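Local coordinates for hypothetical protein (Clostridium sporogenes ATCC 15579, PDB 4QRK) that is of unknown function but folds as a right-handed beta-helix and may take part in cell adhesion, at residues 27-32 against 105-110; 113-118 against 134-139; 125-130 against 148-153; 169-174 against 205-210. All coordinates share one frame; numbering follows the deposited sequence.

Contact 1: residues 27-32 against 105-110; sequences LNLNFG and IKLSLG
Leu-27 O takes the N-H of Lys-106 at 2.8 Å, and the bonding then zigzags between the strands: Leu-29 N gives to Lys-106 O, Ser-108 N to Leu-29 O, Phe-31 N to Ser-108 O and Gly-110 N to Phe-31 O. Of these five parallel-strand bonds the one from Ser-108 N to Leu-29 O, 2.9 Å long, is nearly straight at 179°. On the polar face Asn-28 and Lys-106 lie side by side. Asn-28 has CG anti to its backbone N (chi1 179°), and its OD1 comes 3.6 Å from CD of the lysine, an oxygen against the aliphatic stem; its ND2 makes a weak bond to Glu-73. Further on, Asn-30 OD1 sits 3.9 Å from Ser-108 CB, while Asn-30 ND2 bonds Ser-75 OG. The opposite face is apolar. Leu-27 CD2 meets Ile-105 CG2 at 4.2 Å, and Leu-29 runs alongside Leu-107. Phe-31 brings only its CB to Leu-109, and its ring leads away to make an edge-to-face pair with Trp-93. This face looks into the beta-helix, where Leu-29 rests on Ile-95 of strand 91-98 and Leu-107 on Phe-114; strands 69-75 and 123-130 continue the sheet on its two flanks.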
loop_
_atom_site.group_PDB
_atom_site.type_symbol
_atom_site.label_atom_id
_atom_site.label_comp_id
_atom_site.label_asym_id
_atom_site.label_seq_id
_atom_site.Cartn_x
_atom_site.Cartn_y
_atom_site.Cartn_z
ATOM N N LEU A 27 8.047 -3.247 6.076
ATOM C CA LEU A 27 6.813 -4.003 6.223
ATOM C C LEU A 27 6.578 -4.786 4.945
ATOM O O LEU A 27 6.629 -4.240 3.826
ATOM C CB LEU A 27 5.641 -3.067 6.517
ATOM C CG LEU A 27 4.236 -3.664 6.643
ATOM C CD1 LEU A 27 4.189 -4.586 7.795
ATOM C CD2 LEU A 27 3.157 -2.576 6.797
ATOM N N ASN A 28 6.375 -6.087 5.105
ATOM C CA ASN A 28 6.165 -6.948 3.963
ATOM C C ASN A 28 4.889 -7.722 4.192
ATOM O O ASN A 28 4.773 -8.466 5.163
ATOM C CB ASN A 28 7.395 -7.839 3.730
ATOM C CG ASN A 28 7.209 -8.795 2.539
ATOM O OD1 ASN A 28 6.653 -8.421 1.521
ATOM N ND2 ASN A 28 7.672 -10.027 2.681
ATOM N N LEU A 29 3.898 -7.489 3.330
ATOM C CA LEU A 29 2.557 -8.067 3.508
ATOM C C LEU A 29 2.196 -9.016 2.343
ATOM O O LEU A 29 2.328 -8.672 1.167
ATOM C CB LEU A 29 1.503 -6.963 3.626
ATOM C CG LEU A 29 1.642 -5.969 4.781
ATOM C CD1 LEU A 29 0.617 -4.843 4.749
ATOM C CD2 LEU A 29 1.521 -6.634 6.135
ATOM N N ASN A 30 1.786 -10.230 2.679
ATOM C CA ASN A 30 1.333 -11.205 1.676
ATOM C C ASN A 30 -0.064 -11.601 1.986
ATOM O O ASN A 30 -0.295 -12.242 2.995
ATOM C CB ASN A 30 2.205 -12.446 1.687
ATOM C CG ASN A 30 3.625 -12.108 1.467
ATOM O OD1 ASN A 30 3.981 -11.641 0.398
ATOM N ND2 ASN A 30 4.455 -12.306 2.480
ATOM N N PHE A 31 -0.991 -11.209 1.124
ATOM C CA PHE A 31 -2.389 -11.239 1.484
ATOM C C PHE A 31 -3.093 -11.888 0.324
ATOM O O PHE A 31 -2.998 -11.405 -0.790
ATOM C CB PHE A 31 -2.834 -9.799 1.655
ATOM C CG PHE A 31 -4.243 -9.632 2.181
ATOM C CD1 PHE A 31 -4.495 -9.685 3.536
ATOM C CD2 PHE A 31 -5.306 -9.353 1.313
ATOM C CE1 PHE A 31 -5.784 -9.495 4.032
ATOM C CE2 PHE A 31 -6.598 -9.160 1.798
ATOM C CZ PHE A 31 -6.832 -9.213 3.165
ATOM N N GLY A 32 -3.770 -12.994 0.572
ATOM C CA GLY A 32 -4.390 -13.758 -0.488
ATOM C C GLY A 32 -5.704 -13.177 -0.949
ATOM O O GLY A 32 -5.877 -12.914 -2.135
ATOM N N ILE A 105 7.242 -0.153 2.515
ATOM C CA ILE A 105 6.101 -1.078 2.532
ATOM C C ILE A 105 6.085 -1.838 1.229
ATOM O O ILE A 105 6.154 -1.241 0.173
ATOM C CB ILE A 105 4.733 -0.354 2.731
ATOM C CG1 ILE A 105 4.719 0.403 4.049
ATOM C CG2 ILE A 105 3.585 -1.360 2.773
ATOM C CD1 ILE A 105 3.526 1.334 4.202
ATOM N N LYS A 106 6.013 -3.156 1.320
ATOM C CA LYS A 106 5.849 -3.993 0.178
ATOM C C LYS A 106 4.612 -4.847 0.382
ATOM O O LYS A 106 4.429 -5.464 1.436
ATOM C CB LYS A 106 7.085 -4.866 -0.032
ATOM C CG LYS A 106 6.920 -5.786 -1.215
ATOM C CD LYS A 106 8.050 -6.802 -1.376
ATOM C CE LYS A 106 7.936 -7.472 -2.762
ATOM N NZ LYS A 106 6.536 -7.920 -3.081
ATOM N N LEU A 107 3.743 -4.828 -0.619
ATOM C CA LEU A 107 2.473 -5.549 -0.583
ATOM C C LEU A 107 2.268 -6.433 -1.808
ATOM O O LEU A 107 2.325 -5.957 -2.934
ATOM C CB LEU A 107 1.325 -4.555 -0.536
ATOM C CG LEU A 107 1.531 -3.387 0.414
ATOM C CD1 LEU A 107 0.410 -2.420 0.324
ATOM C CD2 LEU A 107 1.573 -3.927 1.794
ATOM N N SER A 108 1.982 -7.697 -1.566
ATOM C CA SER A 108 1.515 -8.602 -2.594
ATOM C C SER A 108 0.110 -9.038 -2.205
ATOM O O SER A 108 -0.072 -9.770 -1.225
ATOM C CB SER A 108 2.444 -9.811 -2.679
ATOM O OG SER A 108 2.018 -10.680 -3.697
ATOM N N LEU A 109 -0.855 -8.574 -2.983
ATOM C CA LEU A 109 -2.269 -8.791 -2.744
ATOM C C LEU A 109 -2.883 -9.603 -3.887
ATOM O O LEU A 109 -2.845 -9.170 -5.036
ATOM C CB LEU A 109 -2.931 -7.418 -2.665
ATOM C CG LEU A 109 -2.122 -6.365 -1.899
ATOM C CD1 LEU A 109 -2.774 -5.005 -2.033
ATOM C CD2 LEU A 109 -1.984 -6.754 -0.449
ATOM N N GLY A 110 -3.454 -10.758 -3.585
ATOM C CA GLY A 110 -4.003 -11.634 -4.624
ATOM C C GLY A 110 -5.301 -11.075 -5.179
ATOM O O GLY A 110 -5.381 -10.642 -6.318
#

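Contact 2: residues 113-118 against 134-139; sequences EFKADL and KVDLDI
The Phe-114 ring meets Val-135 and Leu-137, both at a slant. Leu-137 CD2 comes 3.5 Å from CE2 of the ring, and Val-135 CG1 is 4.0 Å from CD2. With CG anti to the backbone N (chi1 173°), Phe-114 lies beside Val-135, pointing the same way. Leu-137 CD2 also touches Ala-116 CB at 3.6 Å, so one methyl touches both ring and alanine. On the other face the Asp-117 and Asp-138 carboxylates stand side by side, their planes 38° apart and Asp-117 OD1 4.0 Å from Asp-138 OD2. The repulsion expected between them is probably eased by Ser-119 and Ser-140, which bond Asp-117 and Asp-138, and by a salt bridge from Asp-138 to Lys-220. Nearer the strand starts, Lys-134 NZ makes a salt bridge to Asp-136 OD1 at 3.5 Å, and a water joins Phe-114 O and Lys-115 NZ to Asp-136 OD1 across the contact. Five backbone bonds, from Phe-114 N to Lys-134 O at one end to Leu-118 N to Asp-138 O at the other, hold these parallel turns of the beta-helix in register. Strands 35-42 and 157-162 flank the pair, and Phe-114 and Leu-137 pack inward on strand 123-130 of the facing sheet.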
loop_
_atom_site.group_PDB
_atom_site.type_symbol
_atom_site.label_atom_id
_atom_site.label_comp_id
_atom_site.label_asym_id
_atom_site.label_seq_id
_atom_site.Cartn_x
_atom_site.Cartn_y
_atom_site.Cartn_z
ATOM N N GLU A 113 -9.659 -5.821 -1.750
ATOM C CA GLU A 113 -9.628 -4.371 -1.713
ATOM C C GLU A 113 -8.591 -3.875 -0.748
ATOM O O GLU A 113 -8.551 -4.265 0.439
ATOM C CB GLU A 113 -10.991 -3.833 -1.337
ATOM C CG GLU A 113 -12.103 -4.214 -2.330
ATOM C CD GLU A 113 -13.473 -3.792 -1.841
ATOM O OE1 GLU A 113 -13.579 -3.364 -0.668
ATOM O OE2 GLU A 113 -14.448 -3.892 -2.617
ATOM N N PHE A 114 -7.702 -3.053 -1.277
ATOM C CA PHE A 114 -6.621 -2.484 -0.476
ATOM C C PHE A 114 -6.852 -0.975 -0.342
ATOM O O PHE A 114 -6.964 -0.254 -1.345
ATOM C CB PHE A 114 -5.287 -2.746 -1.142
ATOM C CG PHE A 114 -4.115 -2.046 -0.474
ATOM C CD1 PHE A 114 -3.956 -2.075 0.899
ATOM C CD2 PHE A 114 -3.179 -1.362 -1.227
ATOM C CE1 PHE A 114 -2.895 -1.419 1.517
ATOM C CE2 PHE A 114 -2.111 -0.712 -0.620
ATOM C CZ PHE A 114 -1.974 -0.730 0.748
ATOM N N LYS A 115 -6.922 -0.515 0.890
ATOM C CA LYS A 115 -7.115 0.900 1.193
ATOM C C LYS A 115 -6.069 1.330 2.191
ATOM O O LYS A 115 -5.839 0.675 3.226
ATOM C CB LYS A 115 -8.504 1.137 1.781
ATOM C CG LYS A 115 -9.677 0.815 0.878
ATOM C CD LYS A 115 -10.954 1.362 1.538
ATOM C CE LYS A 115 -12.253 0.773 1.014
ATOM N NZ LYS A 115 -12.184 0.319 -0.401
ATOM N N ALA A 116 -5.394 2.427 1.880
ATOM C CA ALA A 116 -4.347 2.910 2.769
ATOM C C ALA A 116 -4.225 4.423 2.802
ATOM O O ALA A 116 -4.173 5.096 1.762
ATOM C CB ALA A 116 -2.957 2.293 2.418
ATOM N N ASP A 117 -4.175 4.931 4.020
ATOM C CA ASP A 117 -3.823 6.308 4.254
ATOM C C ASP A 117 -2.415 6.322 4.714
ATOM O O ASP A 117 -2.125 5.967 5.859
ATOM C CB ASP A 117 -4.683 6.945 5.327
ATOM C CG ASP A 117 -4.284 8.411 5.588
ATOM O OD1 ASP A 117 -3.572 9.004 4.756
ATOM O OD2 ASP A 117 -4.647 8.953 6.647
ATOM N N LEU A 118 -1.516 6.766 3.836
ATOM C CA LEU A 118 -0.101 6.836 4.176
ATOM C C LEU A 118 0.365 8.286 4.227
ATOM O O LEU A 118 1.549 8.558 4.251
ATOM C CB LEU A 118 0.742 6.078 3.151
ATOM C CG LEU A 118 0.403 4.598 2.919
ATOM C CD1 LEU A 118 1.191 3.993 1.772
ATOM C CD2 LEU A 118 0.518 3.729 4.203
ATOM N N LYS A 134 -9.055 -3.783 -6.108
ATOM C CA LYS A 134 -8.938 -2.329 -6.098
ATOM C C LYS A 134 -7.871 -1.901 -5.136
ATOM O O LYS A 134 -7.712 -2.469 -4.041
ATOM C CB LYS A 134 -10.205 -1.663 -5.587
ATOM C CG LYS A 134 -11.484 -1.879 -6.321
ATOM C CD LYS A 134 -12.557 -0.915 -5.724
ATOM C CE LYS A 134 -12.341 0.549 -6.210
ATOM N NZ LYS A 134 -12.972 1.607 -5.357
ATOM N N VAL A 135 -7.201 -0.833 -5.526
ATOM C CA VAL A 135 -6.227 -0.155 -4.699
ATOM C C VAL A 135 -6.660 1.309 -4.555
ATOM O O VAL A 135 -6.918 1.981 -5.558
ATOM C CB VAL A 135 -4.846 -0.161 -5.356
ATOM C CG1 VAL A 135 -3.873 0.705 -4.578
ATOM C CG2 VAL A 135 -4.315 -1.555 -5.464
ATOM N N ASP A 136 -6.746 1.798 -3.324
ATOM C CA ASP A 136 -7.029 3.242 -3.060
ATOM C C ASP A 136 -6.033 3.725 -2.039
ATOM O O ASP A 136 -6.026 3.232 -0.892
ATOM C CB ASP A 136 -8.452 3.476 -2.516
ATOM C CG ASP A 136 -9.540 3.165 -3.528
ATOM O OD1 ASP A 136 -9.934 1.981 -3.650
ATOM O OD2 ASP A 136 -10.034 4.116 -4.173
ATOM N N LEU A 137 -5.179 4.669 -2.431
ATOM C CA LEU A 137 -4.043 5.070 -1.635
ATOM C C LEU A 137 -3.956 6.554 -1.513
ATOM O O LEU A 137 -3.993 7.273 -2.540
ATOM C CB LEU A 137 -2.739 4.652 -2.313
ATOM C CG LEU A 137 -2.270 3.232 -2.395
ATOM C CD1 LEU A 137 -1.038 3.191 -3.279
ATOM C CD2 LEU A 137 -1.956 2.791 -0.990
ATOM N N ASP A 138 -3.848 7.014 -0.278
ATOM C CA ASP A 138 -3.604 8.407 -0.001
ATOM C C ASP A 138 -2.141 8.507 0.331
ATOM O O ASP A 138 -1.678 8.071 1.377
ATOM C CB ASP A 138 -4.464 8.926 1.139
ATOM C CG ASP A 138 -4.335 10.426 1.321
ATOM O OD1 ASP A 138 -3.262 10.997 0.957
ATOM O OD2 ASP A 138 -5.307 11.032 1.824
ATOM N N ILE A 139 -1.396 9.066 -0.600
ATOM C CA ILE A 139 0.012 9.352 -0.349
ATOM C C ILE A 139 0.228 10.835 -0.569
ATOM O O ILE A 139 1.145 11.246 -1.258
ATOM C CB ILE A 139 0.955 8.512 -1.218
ATOM C CG1 ILE A 139 0.475 8.477 -2.643
ATOM C CG2 ILE A 139 0.967 7.075 -0.763
ATOM C CD1 ILE A 139 1.548 7.962 -3.621
HETATM O O HOH W 1 -9.863 -0.175 -2.388
#

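Contact 3: residues 125-130 against 148-153; sequences ELNVGM and KVNIEG. With CA (calcium ion), chain B.
Asn-127 and Asn-150 stand side by side, pointing the same way, their amide planes only 22° apart. Asn-150 ND2 gives a hydrogen bond to Asn-127 OD1 at 2.9 Å, but bent, with an angle of 144° at the hydrogen; the donor lies above the carbonyl plane of Asn-127. The other half of that amide is used along its own strand: Asn-127 ND2 bonds Glu-125 OE2 at 3.0 Å, with the carboxylate oxygen nearly in the amide plane. Gripped from both ends, the Asn-127 amide has its rotation set. Glu-125 lies alongside Lys-148, its CG 4.2 Å from the lysine CB. Equivalent residues stacked on successive turns, with polar groups outside and aliphatic ones inside, are the mark of the right-handed beta-helix, and here Asn-207 on the next strand extends the asparagine row. Five backbone bonds tie the two parallel strands. On the inner face Leu-126 CD2 packs on Val-149 CG1 at 4.1 Å, while Val-128 CB and Ile-151 CG1 stay 4.3 Å apart. Glu-152 stretches outward, CG anti to the backbone N and the chain extended beyond it, so that its carboxylate reaches a calcium ion with both oxygens. Glu-152 OE1 lies 2.7 Å and OE2 2.9 Å from the calcium, whose shell is completed by four waters and one atom from elsewhere in the structure.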
loop_
_atom_site.group_PDB
_atom_site.type_symbol
_atom_site.label_atom_id
_atom_site.label_comp_id
_atom_site.label_asym_id
_atom_site.label_seq_id
_atom_site.Cartn_x
_atom_site.Cartn_y
_atom_site.Cartn_z
ATOM N N GLU A 125 9.367 4.173 0.653
ATOM C CA GLU A 125 9.121 3.413 -0.549
ATOM C C GLU A 125 7.894 2.582 -0.362
ATOM O O GLU A 125 7.627 2.108 0.743
ATOM C CB GLU A 125 10.342 2.547 -0.922
ATOM C CG GLU A 125 10.125 1.763 -2.210
ATOM C CD GLU A 125 11.428 1.242 -2.816
ATOM O OE1 GLU A 125 12.499 1.525 -2.233
ATOM O OE2 GLU A 125 11.366 0.550 -3.869
ATOM N N LEU A 126 7.139 2.441 -1.444
ATOM C CA LEU A 126 5.948 1.609 -1.470
ATOM C C LEU A 126 5.948 0.823 -2.756
ATOM O O LEU A 126 6.138 1.399 -3.823
ATOM C CB LEU A 126 4.706 2.462 -1.454
ATOM C CG LEU A 126 3.371 1.721 -1.562
ATOM C CD1 LEU A 126 3.103 0.861 -0.328
ATOM C CD2 LEU A 126 2.227 2.720 -1.775
ATOM N N ASN A 127 5.815 -0.491 -2.626
ATOM C CA ASN A 127 5.648 -1.396 -3.741
ATOM C C ASN A 127 4.395 -2.211 -3.534
ATOM O O ASN A 127 4.259 -2.905 -2.515
ATOM C CB ASN A 127 6.849 -2.346 -3.859
ATOM C CG ASN A 127 8.061 -1.647 -4.410
ATOM O OD1 ASN A 127 8.168 -1.439 -5.617
ATOM N ND2 ASN A 127 8.942 -1.210 -3.525
ATOM N N VAL A 128 3.480 -2.137 -4.493
ATOM C CA VAL A 128 2.208 -2.861 -4.399
ATOM C C VAL A 128 2.016 -3.699 -5.627
ATOM O O VAL A 128 2.103 -3.171 -6.731
ATOM C CB VAL A 128 1.029 -1.859 -4.350
ATOM C CG1 VAL A 128 -0.293 -2.567 -4.353
ATOM C CG2 VAL A 128 1.118 -1.012 -3.103
ATOM N N GLY A 129 1.766 -4.997 -5.456
ATOM C CA GLY A 129 1.195 -5.796 -6.530
ATOM C C GLY A 129 -0.217 -6.262 -6.188
ATOM O O GLY A 129 -0.455 -6.738 -5.085
HETATM N N MSE A 130 -1.135 -6.167 -7.155
HETATM C CA MSE A 130 -2.507 -6.622 -6.959
HETATM C C MSE A 130 -2.898 -7.470 -8.168
HETATM O O MSE A 130 -2.557 -7.166 -9.307
HETATM C CB MSE A 130 -3.447 -5.428 -6.736
HETATM C CG MSE A 130 -4.969 -5.678 -6.854
HETATM SE SE MSE A 130 -5.797 -6.757 -5.450
HETATM C CE MSE A 130 -5.616 -5.546 -3.956
ATOM N N LYS A 148 9.555 6.758 -3.460
ATOM C CA LYS A 148 9.423 5.928 -4.640
ATOM C C LYS A 148 8.168 5.086 -4.458
ATOM O O LYS A 148 8.022 4.418 -3.454
ATOM C CB LYS A 148 10.673 5.043 -4.752
ATOM C CG LYS A 148 10.868 4.381 -6.071
ATOM C CD LYS A 148 12.188 4.813 -6.713
ATOM C CE LYS A 148 12.271 4.431 -8.208
ATOM N NZ LYS A 148 11.394 5.273 -9.108
ATOM N N VAL A 149 7.250 5.149 -5.415
ATOM C CA VAL A 149 6.033 4.359 -5.378
ATOM C C VAL A 149 5.879 3.553 -6.648
ATOM O O VAL A 149 5.891 4.107 -7.743
ATOM C CB VAL A 149 4.792 5.244 -5.193
ATOM C CG1 VAL A 149 3.509 4.419 -5.229
ATOM C CG2 VAL A 149 4.886 6.006 -3.886
ATOM N N ASN A 150 5.727 2.244 -6.498
ATOM C CA ASN A 150 5.496 1.353 -7.644
ATOM C C ASN A 150 4.215 0.563 -7.436
ATOM O O ASN A 150 4.079 -0.141 -6.434
ATOM C CB ASN A 150 6.679 0.392 -7.840
ATOM C CG ASN A 150 8.026 1.140 -7.981
ATOM O OD1 ASN A 150 8.246 1.839 -8.967
ATOM N ND2 ASN A 150 8.902 1.023 -6.973
ATOM N N ILE A 151 3.278 0.673 -8.384
ATOM C CA ILE A 151 1.994 -0.042 -8.252
ATOM C C ILE A 151 1.724 -0.851 -9.513
ATOM O O ILE A 151 1.776 -0.342 -10.618
ATOM C CB ILE A 151 0.815 0.947 -8.026
ATOM C CG1 ILE A 151 1.026 1.761 -6.749
ATOM C CG2 ILE A 151 -0.459 0.197 -7.881
ATOM C CD1 ILE A 151 0.209 2.998 -6.668
ATOM N N GLU A 152 1.454 -2.128 -9.339
ATOM C CA GLU A 152 1.208 -2.985 -10.483
ATOM C C GLU A 152 -0.041 -3.843 -10.220
ATOM O O GLU A 152 -0.097 -4.592 -9.237
ATOM C CB GLU A 152 2.466 -3.816 -10.750
ATOM C CG GLU A 152 2.363 -4.670 -11.988
ATOM C CD GLU A 152 3.621 -5.463 -12.265
ATOM O OE1 GLU A 152 4.496 -5.545 -11.360
ATOM O OE2 GLU A 152 3.722 -6.002 -13.398
ATOM N N GLY A 153 -1.039 -3.707 -11.095
ATOM C CA GLY A 153 -2.317 -4.366 -10.952
ATOM C C GLY A 153 -2.611 -5.207 -12.177
ATOM O O GLY A 153 -2.199 -4.883 -13.283
HETATM CA CA CA B . 6.313 -7.088 -12.712
HETATM O O HOH W 2 7.329 -9.346 -13.330
HETATM O O HOH W 3 8.112 -5.613 -12.382
HETATM O O HOH W 4 6.393 -4.737 -14.123
HETATM O O HOH W 5 5.790 -7.663 -15.187
#

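Contact 4: residues 169-174 against 205-210; sequences KIKAEK and EVNIEA
Residues 169-174 and 205-210 run parallel, 9° apart with axes 4.6 Å from each other, and five backbone hydrogen bonds alternate between them from Val-206 N to Lys-169 O through to Ala-210 N to Glu-173 O. On the outer face Lys-169 and Glu-205 lie side by side. The extended lysine passes Glu-205 OE1 with its stem, CB 3.8 Å from that oxygen, and carries its NZ away, so the opposite charges do not join. Glu-205 OE2 instead bonds Tyr-197 OH. A water sits 3.0 Å from Glu-205 OE1 and 3.2 Å from Lys-169 O. Next along, the stem of Lys-171 crosses Asn-207 at a slant, its CB and CD against Asn-207 ND2 in one of the two asparagine conformers. Glu-173 and Glu-209 then run alongside each other, with Glu-173 OE1 and Glu-209 OE2 4.0 Å apart and the carboxylate planes turned by 35°. Two things may soften that repulsion: Lys-171 NZ makes a long salt bridge to Glu-173, and a calcium ion lies about 5 Å from the nearest part of the Glu-209 side chain. The inner face is aliphatic. Ile-170 sends CG1 to Val-206 CB at 3.9 Å, while its CG2, anti to the backbone N, meets Ile-208 CD1 at 4.0 Å. These groups close over Val-160 and Leu-162 of strand 157-162 and Ile-215 and Ile-217 of strand 215-219, the opposing wall of the beta-helix; strand 147-153 lies beside 203-210 and the short strand 191-193 beside 167-174.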
loop_
_atom_site.group_PDB
_atom_site.type_symbol
_atom_site.label_atom_id
_atom_site.label_comp_id
_atom_site.label_asym_id
_atom_site.label_seq_id
_atom_site.Cartn_x
_atom_site.Cartn_y
_atom_site.Cartn_z
ATOM N N LYS A 169 5.878 13.116 -10.030
ATOM C CA LYS A 169 5.887 12.643 -11.405
ATOM C C LYS A 169 5.381 11.233 -11.427
ATOM O O LYS A 169 5.865 10.398 -10.664
ATOM C CB LYS A 169 7.308 12.718 -11.977
ATOM C CG LYS A 169 7.461 12.277 -13.417
ATOM C CD LYS A 169 8.881 12.611 -13.854
ATOM C CE LYS A 169 9.205 12.279 -15.287
ATOM N NZ LYS A 169 10.502 12.952 -15.677
ATOM N N ILE A 170 4.415 10.972 -12.311
ATOM C CA ILE A 170 3.744 9.668 -12.402
ATOM C C ILE A 170 3.879 9.135 -13.811
ATOM O O ILE A 170 3.497 9.804 -14.782
ATOM C CB ILE A 170 2.232 9.751 -12.145
ATOM C CG1 ILE A 170 1.943 10.419 -10.804
ATOM C CG2 ILE A 170 1.578 8.324 -12.164
ATOM C CD1 ILE A 170 1.367 11.767 -10.955
ATOM N N LYS A 171 4.443 7.950 -13.937
ATOM C CA LYS A 171 4.355 7.212 -15.196
ATOM C C LYS A 171 3.198 6.244 -15.061
ATOM O O LYS A 171 3.220 5.360 -14.215
ATOM C CB LYS A 171 5.681 6.508 -15.511
ATOM C CG LYS A 171 5.662 5.699 -16.814
ATOM C CD LYS A 171 7.049 5.131 -17.132
ATOM C CE LYS A 171 7.133 4.588 -18.560
ATOM N NZ LYS A 171 8.547 4.440 -19.049
ATOM N N ALA A 172 2.160 6.435 -15.873
ATOM C CA ALA A 172 0.953 5.613 -15.748
ATOM C C ALA A 172 0.692 4.895 -17.055
ATOM O O ALA A 172 0.449 5.533 -18.094
ATOM C CB ALA A 172 -0.246 6.434 -15.358
ATOM N N GLU A 173 0.763 3.564 -16.962
ATOM C CA GLU A 173 0.588 2.664 -18.092
ATOM C C GLU A 173 -0.560 1.682 -17.881
ATOM O O GLU A 173 -0.664 1.016 -16.840
ATOM C CB GLU A 173 1.882 1.899 -18.311
ATOM C CG GLU A 173 2.935 2.768 -18.971
ATOM C CD GLU A 173 4.328 2.227 -18.822
ATOM O OE1 GLU A 173 4.618 1.570 -17.789
ATOM O OE2 GLU A 173 5.135 2.477 -19.741
ATOM N N LYS A 174 -1.437 1.592 -18.873
ATOM C CA LYS A 174 -2.513 0.587 -18.825
ATOM C C LYS A 174 -2.542 -0.209 -20.102
ATOM O O LYS A 174 -2.087 0.268 -21.147
ATOM C CB LYS A 174 -3.901 1.200 -18.504
ATOM C CG LYS A 174 -4.282 2.531 -19.204
ATOM C CD LYS A 174 -4.057 2.513 -20.678
ATOM C CE LYS A 174 -4.702 3.680 -21.410
ATOM N NZ LYS A 174 -5.217 3.124 -22.720
ATOM N N GLU A 205 8.190 9.863 -6.983
ATOM C CA GLU A 205 8.271 9.278 -8.317
ATOM C C GLU A 205 7.321 8.105 -8.262
ATOM O O GLU A 205 7.483 7.227 -7.423
ATOM C CB GLU A 205 9.685 8.769 -8.638
ATOM C CG GLU A 205 10.784 9.885 -8.710
ATOM C CD GLU A 205 10.786 10.680 -9.992
ATOM O OE1 GLU A 205 10.088 10.292 -10.960
ATOM O OE2 GLU A 205 11.510 11.704 -10.035
ATOM N N VAL A 206 6.327 8.097 -9.132
ATOM C CA VAL A 206 5.294 7.059 -9.086
ATOM C C VAL A 206 5.229 6.329 -10.413
ATOM O O VAL A 206 5.093 6.949 -11.465
ATOM C CB VAL A 206 3.910 7.682 -8.749
ATOM C CG1 VAL A 206 2.890 6.610 -8.566
ATOM C CG2 VAL A 206 3.973 8.509 -7.481
ATOM N N ASN A 207 5.380 5.014 -10.372
ATOM C CA ASN A 207 5.098 4.171 -11.513
ATOM C C ASN A 207 3.835 3.351 -11.239
ATOM O O ASN A 207 3.758 2.677 -10.218
ATOM C CB ASN A 207 6.318 3.298 -11.797
ATOM C CG ASN A 207 7.491 4.108 -12.321
ATOM O OD1 ASN A 207 8.293 4.649 -11.557
ATOM N ND2 ASN A 207 7.576 4.214 -13.634
ATOM N N ILE A 208 2.846 3.442 -12.131
ATOM C CA ILE A 208 1.589 2.690 -11.962
ATOM C C ILE A 208 1.313 1.947 -13.245
ATOM O O ILE A 208 1.357 2.538 -14.326
ATOM C CB ILE A 208 0.347 3.583 -11.724
ATOM C CG1 ILE A 208 0.590 4.579 -10.599
ATOM C CG2 ILE A 208 -0.876 2.694 -11.318
ATOM C CD1 ILE A 208 -0.565 5.534 -10.350
ATOM N N GLU A 209 1.058 0.654 -13.122
ATOM C CA GLU A 209 0.758 -0.180 -14.275
ATOM C C GLU A 209 -0.537 -0.896 -13.963
ATOM O O GLU A 209 -0.723 -1.426 -12.859
ATOM C CB GLU A 209 1.839 -1.240 -14.504
ATOM C CG GLU A 209 3.234 -0.712 -14.832
ATOM C CD GLU A 209 4.254 -1.850 -15.006
ATOM O OE1 GLU A 209 4.612 -2.511 -14.005
ATOM O OE2 GLU A 209 4.686 -2.092 -16.151
ATOM N N ALA A 210 -1.427 -0.930 -14.931
ATOM C CA ALA A 210 -2.672 -1.682 -14.779
ATOM C C ALA A 210 -2.875 -2.496 -16.037
ATOM O O ALA A 210 -2.791 -1.979 -17.129
ATOM C CB ALA A 210 -3.851 -0.748 -14.558
HETATM O O HOH W 6 7.995 8.561 -12.244
#

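Overall arrangement
From the N terminus, strand 24-32 waits through strands 35-42 to 91-98 before 103-110 closes contact 1, a long excursion of 72 residues. Only then does contact 2 open. It crosses contact 3: the chain passes through 113-118, 125-130, 134-139 and 148-153 in turn, switching sheets each time, which is the coiling of the beta-helix. Contact 4 follows in series, closing a 30-residue loop when strand 203-210 returns to slip between 147-153 and 167-174. None nests in another. Contacts 1, 3 and 4 share one sheet, with backbone bonds probably joining 1 to 3 and 3 to 4; contact 2 belongs to the facing sheet and touches contacts 1 and 3 through the interior.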